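Long-range contacts in protein disulfide isomerase (Pseudomonas aeruginosa, PDB 4N30), which is a thioredoxin-fold oxidoreductase of the DsbA family that probably takes part in the formation or rearrangement of protein disulfide bonds: residues A[47-51]-A[77-81]; A[56-62]-A[85-91]; A[187-191]-A[211-216]. One frame throughout, in Å; residues are numbered along the deposited sequence.

Contact 1: A[47-51]-A[77-81]; sequences SLYGD and KRWVD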
loop_
_atom_site.group_PDB
_atom_site.type_symbol
_atom_site.label_atom_id
_atom_site.label_comp_id
_atom_site.label_asym_id
_atom_site.label_seq_id
_atom_site.Cartn_x
_atom_site.Cartn_y
_atom_site.Cartn_z
ATOM N N SER A 47 -0.537 2.903 7.621
ATOM C CA SER A 47 -0.573 2.665 6.173
ATOM C C SER A 47 -0.791 3.918 5.342
ATOM O O SER A 47 -0.927 3.788 4.090
ATOM C CB SER A 47 -1.655 1.589 5.895
ATOM O OG SER A 47 -2.928 2.074 6.293
ATOM N N LEU A 48 -0.833 5.085 5.952
ATOM C CA LEU A 48 -1.136 6.407 5.338
ATOM C C LEU A 48 0.153 7.132 5.052
ATOM O O LEU A 48 1.020 7.206 5.938
ATOM C CB LEU A 48 -1.856 7.330 6.355
ATOM C CG LEU A 48 -2.032 8.809 5.921
ATOM C CD1 LEU A 48 -2.918 8.958 4.694
ATOM C CD2 LEU A 48 -2.596 9.603 7.079
ATOM N N TYR A 49 0.318 7.690 3.834
ATOM C CA TYR A 49 1.430 8.559 3.493
ATOM C C TYR A 49 0.822 9.847 3.035
ATOM O O TYR A 49 -0.053 9.889 2.160
ATOM C CB TYR A 49 2.250 7.906 2.375
ATOM C CG TYR A 49 3.454 8.701 2.012
ATOM C CD1 TYR A 49 4.620 8.674 2.810
ATOM C CD2 TYR A 49 3.424 9.557 0.908
ATOM C CE1 TYR A 49 5.701 9.511 2.463
ATOM C CE2 TYR A 49 4.494 10.419 0.554
ATOM C CZ TYR A 49 5.611 10.327 1.380
ATOM O OH TYR A 49 6.699 11.118 1.109
ATOM N N GLY A 50 1.299 10.983 3.600
ATOM C CA GLY A 50 0.752 12.312 3.255
ATOM C C GLY A 50 -0.137 12.851 4.336
ATOM O O GLY A 50 -0.201 12.332 5.456
ATOM N N ASP A 51 -0.876 13.867 3.991
ATOM C CA ASP A 51 -1.647 14.596 5.000
ATOM C C ASP A 51 -2.895 13.827 5.363
ATOM O O ASP A 51 -3.678 13.465 4.464
ATOM C CB ASP A 51 -1.989 15.990 4.438
ATOM C CG ASP A 51 -2.810 16.907 5.437
ATOM O OD1 ASP A 51 -3.267 16.475 6.491
ATOM O OD2 ASP A 51 -3.045 18.088 5.084
ATOM N N LYS A 77 4.601 8.201 -4.319
ATOM C CA LYS A 77 4.851 8.951 -3.100
ATOM C C LYS A 77 5.417 10.376 -3.466
ATOM O O LYS A 77 5.005 11.339 -2.811
ATOM C CB LYS A 77 5.836 8.192 -2.251
ATOM C CG LYS A 77 5.241 6.902 -1.620
ATOM C CD LYS A 77 6.295 6.033 -0.909
ATOM C CE LYS A 77 6.758 6.745 0.311
ATOM N NZ LYS A 77 7.992 6.115 0.834
ATOM N N ARG A 78 6.290 10.463 -4.457
ATOM C CA ARG A 78 6.797 11.773 -4.922
ATOM C C ARG A 78 5.629 12.653 -5.340
ATOM O O ARG A 78 5.513 13.859 -4.976
ATOM C CB ARG A 78 7.744 11.498 -6.089
ATOM C CG ARG A 78 8.707 12.649 -6.328
ATOM C CD ARG A 78 9.850 12.389 -7.305
ATOM N NE ARG A 78 9.614 13.200 -8.499
ATOM C CZ ARG A 78 8.985 14.368 -8.467
ATOM N NH1 ARG A 78 8.617 14.866 -7.301
ATOM N NH2 ARG A 78 8.746 15.050 -9.582
ATOM N N TRP A 79 4.745 12.075 -6.136
ATOM C CA TRP A 79 3.620 12.838 -6.618
ATOM C C TRP A 79 2.797 13.335 -5.434
ATOM O O TRP A 79 2.330 14.513 -5.409
ATOM C CB TRP A 79 2.837 12.042 -7.682
ATOM C CG TRP A 79 1.779 12.865 -8.346
ATOM C CD1 TRP A 79 1.937 13.515 -9.580
ATOM C CD2 TRP A 79 0.391 13.045 -7.984
ATOM N NE1 TRP A 79 0.732 14.092 -9.899
ATOM C CE2 TRP A 79 -0.211 13.888 -8.982
ATOM C CE3 TRP A 79 -0.381 12.667 -6.891
ATOM C CZ2 TRP A 79 -1.514 14.308 -8.942
ATOM C CZ3 TRP A 79 -1.715 13.070 -6.834
ATOM C CH2 TRP A 79 -2.271 13.890 -7.819
ATOM N N VAL A 80 2.558 12.505 -4.442
ATOM C CA VAL A 80 1.787 12.927 -3.291
ATOM C C VAL A 80 2.523 14.027 -2.523
ATOM O O VAL A 80 1.887 15.000 -2.076
ATOM C CB VAL A 80 1.517 11.663 -2.428
ATOM C CG1 VAL A 80 1.154 12.104 -1.015
ATOM C CG2 VAL A 80 0.429 10.792 -3.037
ATOM N N ASP A 81 3.841 13.968 -2.482
ATOM C CA ASP A 81 4.665 15.058 -1.848
ATOM C C ASP A 81 4.399 16.406 -2.461
ATOM O O ASP A 81 4.371 17.409 -1.721
ATOM C CB ASP A 81 6.142 14.770 -1.997
ATOM C CG ASP A 81 6.616 13.631 -1.114
ATOM O OD1 ASP A 81 5.945 13.203 -0.139
ATOM O OD2 ASP A 81 7.730 13.168 -1.384
HETATM O O HOH W 1 9.099 9.379 0.906
#

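Contact 2: A[56-62]-A[85-91]; sequences WTINEYA and DVNLVWR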
loop_
_atom_site.group_PDB
_atom_site.type_symbol
_atom_site.label_atom_id
_atom_site.label_comp_id
_atom_site.label_asym_id
_atom_site.label_seq_id
_atom_site.Cartn_x
_atom_site.Cartn_y
_atom_site.Cartn_z
ATOM N N TRP A 56 -8.410 14.026 -1.274
ATOM C CA TRP A 56 -8.554 12.782 -2.071
ATOM C C TRP A 56 -7.553 11.817 -1.512
ATOM O O TRP A 56 -6.427 12.179 -1.105
ATOM C CB TRP A 56 -8.183 13.067 -3.524
ATOM C CG TRP A 56 -9.252 13.931 -4.160
ATOM C CD1 TRP A 56 -10.481 13.573 -4.581
ATOM C CD2 TRP A 56 -9.123 15.344 -4.379
ATOM N NE1 TRP A 56 -11.176 14.698 -5.109
ATOM C CE2 TRP A 56 -10.369 15.788 -5.001
ATOM C CE3 TRP A 56 -8.099 16.288 -4.189
ATOM C CZ2 TRP A 56 -10.600 17.123 -5.356
ATOM C CZ3 TRP A 56 -8.324 17.633 -4.641
ATOM C CH2 TRP A 56 -9.562 18.013 -5.196
ATOM N N THR A 57 -7.935 10.548 -1.505
ATOM C CA THR A 57 -7.032 9.460 -1.046
ATOM C C THR A 57 -6.844 8.499 -2.229
ATOM O O THR A 57 -7.841 7.983 -2.784
ATOM C CB THR A 57 -7.687 8.687 0.017
ATOM O OG1 THR A 57 -7.697 9.487 1.225
ATOM C CG2 THR A 57 -6.885 7.341 0.402
ATOM N N ILE A 58 -5.586 8.258 -2.578
ATOM C CA ILE A 58 -5.218 7.189 -3.541
ATOM C C ILE A 58 -4.999 5.896 -2.774
ATOM O O ILE A 58 -4.021 5.849 -1.947
ATOM C CB ILE A 58 -3.960 7.523 -4.306
ATOM C CG1 ILE A 58 -4.115 8.817 -5.153
ATOM C CG2 ILE A 58 -3.532 6.344 -5.183
ATOM C CD1 ILE A 58 -2.838 9.374 -5.791
ATOM N N ASN A 59 -5.905 4.927 -2.864
ATOM C CA ASN A 59 -5.708 3.587 -2.322
ATOM C C ASN A 59 -4.942 2.753 -3.305
ATOM O O ASN A 59 -5.434 2.562 -4.434
ATOM C CB ASN A 59 -7.067 2.911 -2.034
ATOM C CG ASN A 59 -7.797 3.607 -0.937
ATOM O OD1 ASN A 59 -7.563 3.334 0.241
ATOM N ND2 ASN A 59 -8.673 4.547 -1.310
ATOM N N GLU A 60 -3.714 2.396 -2.962
ATOM C CA GLU A 60 -2.838 1.677 -3.908
ATOM C C GLU A 60 -2.832 0.205 -3.515
ATOM O O GLU A 60 -2.244 -0.159 -2.485
ATOM C CB GLU A 60 -1.383 2.259 -3.853
ATOM C CG GLU A 60 -0.414 1.472 -4.731
ATOM C CD GLU A 60 1.044 1.751 -4.484
ATOM O OE1 GLU A 60 1.413 2.468 -3.624
ATOM O OE2 GLU A 60 1.830 1.066 -5.217
ATOM N N TYR A 61 -3.548 -0.616 -4.238
ATOM C CA TYR A 61 -3.543 -2.053 -4.032
ATOM C C TYR A 61 -2.274 -2.604 -4.617
ATOM O O TYR A 61 -2.014 -2.501 -5.839
ATOM C CB TYR A 61 -4.768 -2.722 -4.690
ATOM C CG TYR A 61 -6.026 -2.421 -3.916
ATOM C CD1 TYR A 61 -6.509 -3.329 -2.980
ATOM C CD2 TYR A 61 -6.742 -1.217 -4.117
ATOM C CE1 TYR A 61 -7.635 -3.058 -2.197
ATOM C CE2 TYR A 61 -7.892 -0.930 -3.338
ATOM C CZ TYR A 61 -8.305 -1.897 -2.449
ATOM O OH TYR A 61 -9.408 -1.620 -1.627
ATOM N N ALA A 62 -1.444 -3.213 -3.784
ATOM C CA ALA A 62 -0.062 -3.500 -4.155
ATOM C C ALA A 62 0.505 -4.732 -3.487
ATOM O O ALA A 62 -0.025 -5.252 -2.484
ATOM C CB ALA A 62 0.818 -2.297 -3.844
ATOM N N ASP A 85 -3.031 18.018 -1.260
ATOM C CA ASP A 85 -4.453 17.725 -1.221
ATOM C C ASP A 85 -4.830 16.239 -1.415
ATOM O O ASP A 85 -5.993 15.847 -1.233
ATOM C CB ASP A 85 -5.226 18.589 -2.234
ATOM C CG ASP A 85 -5.265 20.049 -1.815
ATOM O OD1 ASP A 85 -5.634 20.279 -0.638
ATOM O OD2 ASP A 85 -4.932 20.894 -2.665
ATOM N N VAL A 86 -3.795 15.430 -1.709
ATOM C CA VAL A 86 -3.983 13.985 -1.995
ATOM C C VAL A 86 -3.095 13.193 -1.061
ATOM O O VAL A 86 -1.917 13.611 -0.841
ATOM C CB VAL A 86 -3.609 13.688 -3.460
ATOM C CG1 VAL A 86 -3.956 12.223 -3.790
ATOM C CG2 VAL A 86 -4.343 14.637 -4.414
ATOM N N ASN A 87 -3.637 12.148 -0.472
ATOM C CA ASN A 87 -2.784 11.241 0.322
ATOM C C ASN A 87 -2.855 9.867 -0.291
ATOM O O ASN A 87 -3.482 9.648 -1.332
ATOM C CB ASN A 87 -3.154 11.337 1.820
ATOM C CG ASN A 87 -4.505 10.793 2.108
ATOM O OD1 ASN A 87 -5.089 9.999 1.413
ATOM N ND2 ASN A 87 -5.040 11.249 3.252
ATOM N N LEU A 88 -2.078 8.970 0.297
ATOM C CA LEU A 88 -1.852 7.617 -0.260
ATOM C C LEU A 88 -2.042 6.603 0.829
ATOM O O LEU A 88 -1.475 6.780 1.945
ATOM C CB LEU A 88 -0.362 7.559 -0.797
ATOM C CG LEU A 88 0.143 6.176 -1.164
ATOM C CD1 LEU A 88 -0.604 5.604 -2.388
ATOM C CD2 LEU A 88 1.598 6.269 -1.573
ATOM N N VAL A 89 -2.855 5.576 0.597
ATOM C CA VAL A 89 -2.992 4.482 1.537
ATOM C C VAL A 89 -2.629 3.197 0.906
ATOM O O VAL A 89 -3.147 2.880 -0.222
ATOM C CB VAL A 89 -4.438 4.426 2.128
ATOM C CG1 VAL A 89 -4.581 3.200 3.003
ATOM C CG2 VAL A 89 -4.726 5.727 2.917
ATOM N N TRP A 90 -1.659 2.456 1.455
ATOM C CA TRP A 90 -1.279 1.174 0.890
ATOM C C TRP A 90 -2.382 0.181 1.204
ATOM O O TRP A 90 -2.709 0.052 2.420
ATOM C CB TRP A 90 0.018 0.705 1.541
ATOM C CG TRP A 90 0.503 -0.679 1.118
ATOM C CD1 TRP A 90 0.107 -1.904 1.608
ATOM C CD2 TRP A 90 1.480 -0.981 0.089
ATOM N NE1 TRP A 90 0.796 -2.895 1.017
ATOM C CE2 TRP A 90 1.654 -2.395 0.099
ATOM C CE3 TRP A 90 2.272 -0.169 -0.742
ATOM C CZ2 TRP A 90 2.565 -3.031 -0.742
ATOM C CZ3 TRP A 90 3.205 -0.813 -1.549
ATOM C CH2 TRP A 90 3.328 -2.226 -1.531
ATOM N N ARG A 91 -2.860 -0.575 0.246
ATOM C CA ARG A 91 -3.788 -1.667 0.485
ATOM C C ARG A 91 -3.147 -2.934 -0.002
ATOM O O ARG A 91 -2.561 -3.018 -1.076
ATOM C CB ARG A 91 -5.100 -1.403 -0.288
ATOM C CG ARG A 91 -5.779 -0.052 0.004
ATOM C CD ARG A 91 -6.089 0.194 1.456
ATOM N NE ARG A 91 -7.160 -0.670 1.732
ATOM C CZ ARG A 91 -8.460 -0.413 1.502
ATOM N NH1 ARG A 91 -8.875 0.720 0.943
ATOM N NH2 ARG A 91 -9.350 -1.363 1.790
HETATM O O HOH W 2 -7.569 10.298 4.428
#

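Contact 3: A[187-191]-A[211-216]; sequences VIRDN and AIDWLA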
loop_
_atom_site.group_PDB
_atom_site.type_symbol
_atom_site.label_atom_id
_atom_site.label_comp_id
_atom_site.label_asym_id
_atom_site.label_seq_id
_atom_site.Cartn_x
_atom_site.Cartn_y
_atom_site.Cartn_z
ATOM N N VAL A 187 -7.624 2.867 -6.267
ATOM C CA VAL A 187 -9.015 3.333 -6.044
ATOM C C VAL A 187 -8.823 4.735 -5.460
ATOM O O VAL A 187 -8.354 4.830 -4.322
ATOM C CB VAL A 187 -9.823 2.399 -5.137
ATOM C CG1 VAL A 187 -11.206 3.075 -4.860
ATOM C CG2 VAL A 187 -10.034 1.043 -5.774
ATOM N N ILE A 188 -9.246 5.763 -6.210
ATOM C CA ILE A 188 -9.062 7.140 -5.725
ATOM C C ILE A 188 -10.415 7.576 -5.190
ATOM O O ILE A 188 -11.387 7.552 -5.910
ATOM C CB ILE A 188 -8.603 8.069 -6.835
ATOM C CG1 ILE A 188 -7.326 7.534 -7.515
ATOM C CG2 ILE A 188 -8.452 9.500 -6.255
ATOM C CD1 ILE A 188 -6.754 8.423 -8.616
ATOM N N ARG A 189 -10.471 7.926 -3.900
ATOM C CA ARG A 189 -11.703 8.314 -3.224
ATOM C C ARG A 189 -11.640 9.823 -2.988
ATOM O O ARG A 189 -10.653 10.379 -2.482
ATOM C CB ARG A 189 -11.802 7.547 -1.948
ATOM C CG ARG A 189 -13.094 7.943 -1.174
ATOM C CD ARG A 189 -13.447 6.983 -0.084
ATOM N NE ARG A 189 -13.415 5.613 -0.614
ATOM C CZ ARG A 189 -14.307 5.012 -1.403
ATOM N NH1 ARG A 189 -15.426 5.623 -1.793
ATOM N NH2 ARG A 189 -14.076 3.735 -1.787
ATOM N N ASP A 190 -12.777 10.509 -3.216
ATOM C CA ASP A 190 -12.968 11.881 -2.740
ATOM C C ASP A 190 -13.615 11.844 -1.345
ATOM O O ASP A 190 -14.695 11.317 -1.170
ATOM C CB ASP A 190 -13.931 12.560 -3.752
ATOM C CG ASP A 190 -14.145 14.007 -3.488
ATOM O OD1 ASP A 190 -14.079 14.422 -2.280
ATOM O OD2 ASP A 190 -14.291 14.782 -4.419
ATOM N N ASN A 191 -12.792 12.234 -0.354
ATOM C CA ASN A 191 -13.208 12.131 1.040
ATOM C C ASN A 191 -14.365 13.104 1.399
ATOM O O ASN A 191 -14.954 12.942 2.479
ATOM C CB ASN A 191 -11.983 12.335 1.922
ATOM C CG ASN A 191 -10.963 11.218 1.742
ATOM O OD1 ASN A 191 -9.780 11.522 1.612
ATOM N ND2 ASN A 191 -11.431 9.997 1.805
ATOM N N ALA A 211 -8.482 11.551 -13.500
ATOM C CA ALA A 211 -9.388 10.780 -12.582
ATOM C C ALA A 211 -9.939 11.704 -11.513
ATOM O O ALA A 211 -11.130 11.554 -11.209
ATOM C CB ALA A 211 -8.525 9.667 -11.928
ATOM N N ILE A 212 -9.082 12.586 -10.956
ATOM C CA ILE A 212 -9.627 13.469 -9.883
ATOM C C ILE A 212 -10.639 14.455 -10.533
ATOM O O ILE A 212 -11.670 14.781 -9.954
ATOM C CB ILE A 212 -8.461 14.152 -9.135
ATOM C CG1 ILE A 212 -7.765 13.070 -8.282
ATOM C CG2 ILE A 212 -9.007 15.280 -8.227
ATOM C CD1 ILE A 212 -6.447 13.579 -7.731
ATOM N N ASP A 213 -10.346 14.936 -11.748
ATOM C CA ASP A 213 -11.257 15.786 -12.486
ATOM C C ASP A 213 -12.573 15.048 -12.726
ATOM O O ASP A 213 -13.655 15.634 -12.614
ATOM C CB ASP A 213 -10.570 16.219 -13.765
ATOM C CG ASP A 213 -11.412 17.041 -14.642
ATOM O OD1 ASP A 213 -11.338 18.261 -14.585
ATOM O OD2 ASP A 213 -12.108 16.468 -15.530
ATOM N N TRP A 214 -12.483 13.757 -13.081
ATOM C CA TRP A 214 -13.729 12.993 -13.231
ATOM C C TRP A 214 -14.543 12.899 -11.929
ATOM O O TRP A 214 -15.776 13.039 -11.941
ATOM C CB TRP A 214 -13.351 11.603 -13.755
ATOM C CG TRP A 214 -14.540 10.700 -14.003
ATOM C CD1 TRP A 214 -15.160 10.491 -15.252
ATOM C CD2 TRP A 214 -15.170 9.795 -13.088
ATOM N NE1 TRP A 214 -16.170 9.538 -15.124
ATOM C CE2 TRP A 214 -16.229 9.127 -13.816
ATOM C CE3 TRP A 214 -14.998 9.533 -11.724
ATOM C CZ2 TRP A 214 -17.037 8.136 -13.253
ATOM C CZ3 TRP A 214 -15.856 8.526 -11.125
ATOM C CH2 TRP A 214 -16.830 7.862 -11.885
ATOM N N LEU A 215 -13.839 12.778 -10.801
ATOM C CA LEU A 215 -14.538 12.749 -9.516
ATOM C C LEU A 215 -15.197 14.106 -9.197
ATOM O O LEU A 215 -16.325 14.113 -8.649
ATOM C CB LEU A 215 -13.557 12.380 -8.416
ATOM C CG LEU A 215 -13.044 10.944 -8.379
ATOM C CD1 LEU A 215 -11.906 10.876 -7.342
ATOM C CD2 LEU A 215 -14.153 9.977 -8.006
ATOM N N ALA A 216 -14.499 15.202 -9.468
ATOM C CA ALA A 216 -14.751 16.400 -8.712
ATOM C C ALA A 216 -14.428 17.709 -9.452
ATOM O O ALA A 216 -14.400 18.766 -8.738
ATOM C CB ALA A 216 -13.840 16.351 -7.430
HETATM O O HOH W 3 -16.236 13.573 -5.852
#

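Contact 1: A[47-51]-A[77-81]
The hydroxyl of Tyr49 is gripped from two directions. Tyr49 OH donates to Asp81 OD1 over a short 2.5 Å, meeting the lone pair on the side of the other carboxylate oxygen, and water 1 donates to the same OH from 3.0 Å. Ring and carboxylate planes stand 48° apart, with OD1 close to the ring plane at its edge. The same water lies 3.4 Å from Lys77 NZ, a weak bond. Lys77 crosses the tyrosine at about a right angle; a bend at chi3 (69°) swings its end over one ring face, where Lys77 CE sits 3.8 Å from the Tyr49 ring centroid and only 17° off the normal. That is a CH-pi contact, while Lys77 NZ, 4.9 Å from the centroid of the Tyr49 ring, adds an off-centre cation-pi component. Val80 CG1 packs obliquely against the ring, 3.9 Å from Tyr49 CD2, and Gly50 passes close to the same methyl. Trp122 of helix 99-131 meets the Tyr49 ring edge-to-face. One aromatic side chain thus fixes the C-terminal turn of helix 67-81 to edge strand 48-49, and that helix is the connection between strands 56-62 and 86-92 of the thioredoxin-fold sheet.

Contact 2: A[56-62]-A[85-91]
Arg91 lies across two residues of the neighbouring strand. Arg91 CB rests over one face of the Tyr61 ring, 3.6 Å from the centroid, a CH-pi contact. Bends at chi2 (-56°) and chi3 (-72°) fold the chain back alongside Asn59, where Arg91 NH1 donates to Asn59 OD1 at 3.0 Å; the acceptor lies in the guanidinium plane, although the donor stands well above the amide plane. Asp171 adds a salt bridge to Arg91 NE. Ala62 CB sits over one face of the Trp90 indole, 3.4 Å from Trp90 CH2. Glu60 OE2 is hydrogen-bonded to Thr73 OG1, whereas buried OE1 has no polar partner in the model. Farther along, Ile58 CD1 meets Val86 CG1 at 3.7 Å, and Thr57 OG1 lies 2.7 Å from Asn87 OD1. Between the face of Arg91, Asn59 and Thr57 and that of Trp90, Glu60 and Ile58 runs the parallel backbone pairing, its hydrogen bonds running from Trp56 N to Asp85 O (3.0 Å) through to Ala62 N and Arg91 O (2.9 Å), with the strands inclined by 27°. The pair forms the two strands of a beta-alpha-beta unit whose crossover helix 67-81 packs on Leu88 and Trp90; helix 99-131 also covers Trp90, strand 48-49 borders 86-92, and strand 185-190 borders 56-62.

Contact 3: A[187-191]-A[211-216]
Ile188 and Asp190 of strand 187-190 face helix 211-216 with the two axes 9.2 Å apart at closest approach and their N-to-C directions 38° apart, a separation bridged by side chains, with no direct hydrogen bond between the segments. Ile188 carries most of the apolar part, and its two branches reach different residues. With chi1 at -55°, CG1 lies beside the backbone N and Ile188 CD1 reaches Ala211 CB, 4.0 Å away, while Ile188 CG2 turns to the other two partners: Leu215 CD1 at 3.9 Å and Ile212 CG1 at 4.2 Å. The isoleucine pair cross at about a right angle. Leu215 uses a single methyl for the whole encounter, since Leu215 CD1 also approaches the Ile188 carbonyl oxygen, 3.7 Å from O, and reaches past it toward the backbone of Asp190. At the end of the strand the contact becomes polar. Asp190 OD2 lies 3.4 Å from Ala216 CB, a van der Waals touch, and water 3 bridges the two segments, donating to Asp190 OD2 at 2.7 Å and to Leu215 O at 2.9 Å. The main partner of that carboxylate is Arg55, which forms a salt bridge to OD2; Asp190 OD1 accepts from the backbone N of Gln192. Trp56 lines the helix beside Ile212, Leu215 and Ala216. The chemistry thus grades from branched aliphatic packing beside Ala211 to a water-bridged acid beside Ala216, and the nearby arginine probably stabilises the ionised form of Asp190.

From the N terminus, strand 48-49 is the first element, and contact 1 closes the loop from it to the end of helix 67-81. Contact 2 opens within that loop, at strand 56-62, and closes beyond it at 85-91, so the two cross along the chain. They also touch in space, because 48-49 pairs antiparallel with 86-92 through the Tyr49 amide and the Leu88 carbonyl. Contact 3 follows in series, after the long helical region, and closes the return from strand 185-190 to the C-terminal helix 205-216. Its strand borders 56-62, and its Ile212 touches Trp79 of contact 1. Contacts 1 and 3 tie helices 67-81 and 205-216 to the mixed sheet whose centre contact 2 forms.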